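Local atomic coordinates of leucine-rich repeat protein (PDB entry 4ECN), a protein that is of unknown function but, as an extracellular leucine-rich repeat protein, probably binds other proteins. Residues G660-C665 with N683-F688. Sequence-based numbering, arbitrary orientation.
Sequences GRNISC and NEIQKF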
# COMPACT_ATOMS: atom_id res chain seq x y z
N GLY A 660 44.02 -3.90 5.87
CA GLY A 660 44.95 -4.43 6.86
C GLY A 660 44.49 -4.47 8.30
O GLY A 660 45.03 -5.25 9.10
N ARG A 661 43.53 -3.61 8.67
CA ARG A 661 42.99 -3.60 10.03
C ARG A 661 41.53 -3.22 9.94
O ARG A 661 41.14 -2.51 9.01
CB ARG A 661 43.80 -2.72 11.00
CG ARG A 661 44.16 -1.31 10.55
CD ARG A 661 45.26 -0.76 11.45
NE ARG A 661 44.95 -0.81 12.89
CZ ARG A 661 44.33 0.17 13.56
NH1 ARG A 661 43.94 1.27 12.93
NH2 ARG A 661 44.09 0.03 14.86
N ASN A 662 40.70 -3.77 10.82
CA ASN A 662 39.23 -3.64 10.74
C ASN A 662 38.71 -2.23 11.16
O ASN A 662 37.58 -1.91 10.82
CB ASN A 662 38.55 -4.71 11.59
CG ASN A 662 39.01 -6.15 11.35
OD1 ASN A 662 39.18 -6.91 12.30
ND2 ASN A 662 39.26 -6.55 10.09
N ILE A 663 39.53 -1.41 11.84
CA ILE A 663 39.15 -0.04 12.26
C ILE A 663 40.21 0.99 11.77
O ILE A 663 41.39 0.65 11.69
CB ILE A 663 38.93 0.07 13.79
CG1 ILE A 663 40.18 -0.42 14.60
CG2 ILE A 663 37.65 -0.66 14.19
CD1 ILE A 663 40.22 -0.08 16.11
N SER A 664 39.79 2.24 11.46
CA SER A 664 40.72 3.28 10.99
C SER A 664 41.39 4.06 12.15
O SER A 664 42.46 4.64 11.96
CB SER A 664 40.03 4.27 10.06
OG SER A 664 38.74 4.63 10.54
N CYS A 665 40.79 4.05 13.36
CA CYS A 665 41.33 4.76 14.52
C CYS A 665 42.27 3.85 15.33
O CYS A 665 42.35 2.64 15.07
CB CYS A 665 40.20 5.30 15.40
SG CYS A 665 39.19 4.02 16.21
N ASN A 683 33.11 -10.10 3.91
CA ASN A 683 34.06 -9.00 4.06
C ASN A 683 35.43 -9.53 3.69
O ASN A 683 35.51 -10.48 2.92
CB ASN A 683 34.00 -8.38 5.46
CG ASN A 683 32.95 -7.31 5.55
OD1 ASN A 683 33.05 -6.30 4.87
ND2 ASN A 683 31.92 -7.47 6.36
N GLU A 684 36.50 -8.91 4.16
CA GLU A 684 37.84 -9.34 3.81
C GLU A 684 38.69 -9.40 5.07
O GLU A 684 39.90 -9.14 5.04
CB GLU A 684 38.45 -8.40 2.76
CG GLU A 684 37.70 -8.39 1.44
CD GLU A 684 38.25 -7.43 0.41
OE1 GLU A 684 39.48 -7.46 0.15
OE2 GLU A 684 37.45 -6.67 -0.18
N ILE A 685 38.04 -9.76 6.19
CA ILE A 685 38.61 -9.87 7.53
C ILE A 685 39.56 -11.03 7.57
O ILE A 685 39.18 -12.19 7.32
CB ILE A 685 37.47 -9.99 8.57
CG1 ILE A 685 36.63 -8.69 8.61
CG2 ILE A 685 38.03 -10.36 9.95
CD1 ILE A 685 35.27 -8.84 9.19
N GLN A 686 40.82 -10.72 7.88
CA GLN A 686 41.89 -11.71 8.00
C GLN A 686 42.28 -11.91 9.46
O GLN A 686 42.73 -12.99 9.81
CB GLN A 686 43.10 -11.27 7.19
CG GLN A 686 43.29 -12.11 5.95
CD GLN A 686 44.28 -11.51 5.00
OE1 GLN A 686 43.96 -10.58 4.24
NE2 GLN A 686 45.46 -12.10 4.94
N LYS A 687 42.09 -10.86 10.29
CA LYS A 687 42.36 -10.82 11.72
C LYS A 687 41.04 -10.71 12.46
O LYS A 687 40.25 -9.80 12.21
CB LYS A 687 43.32 -9.64 12.06
CG LYS A 687 44.12 -9.81 13.38
CD LYS A 687 43.40 -9.29 14.67
CE LYS A 687 43.85 -9.92 15.99
NZ LYS A 687 43.34 -11.32 16.17
N PHE A 688 40.79 -11.65 13.38
CA PHE A 688 39.58 -11.71 14.19
C PHE A 688 39.38 -10.34 14.94
O PHE A 688 40.36 -9.80 15.46
CB PHE A 688 39.67 -12.88 15.16
CG PHE A 688 38.46 -13.01 16.03
CD1 PHE A 688 38.40 -12.35 17.25
CD2 PHE A 688 37.37 -13.78 15.63
CE1 PHE A 688 37.27 -12.45 18.05
CE2 PHE A 688 36.26 -13.92 16.46
CZ PHE A 688 36.21 -13.24 17.66
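N662 meets I685 and K687 with its side-chain amide, a worked example of how one polar group can lie between consecutive loops of a repeat protein. N662 contributes the most buried surface, and its CB points toward 683-688. CG stands beside the backbone N (chi1 -51°), which carries the amide across to 683-688. The end of the amide lies against the aliphatic flank of I685, near CG1, and the two side chains cross at about a right angle. The amide also lies close to the carbonyl of K687, CG of N662 being 3.9 Å from O of K687. Both segments belong to successive turns of the leucine-rich repeat solenoid, following the neighbouring parallel strands 646-650 and 675-679. Beside them the N683 side chain hydrogen-bonds to the backbone of F651 and I656 in the preceding turn, while the backbone of I685 is hydrogen-bonded to that of L708 in the following one. Replacing N662 by an alanine would probably open a gap beside I685 and take away the amide that lies close to the K687 carbonyl. K687 points its CB toward 660-665, but the rest of its side chain leads away, NZ making a weak hydrogen bond to O of F688.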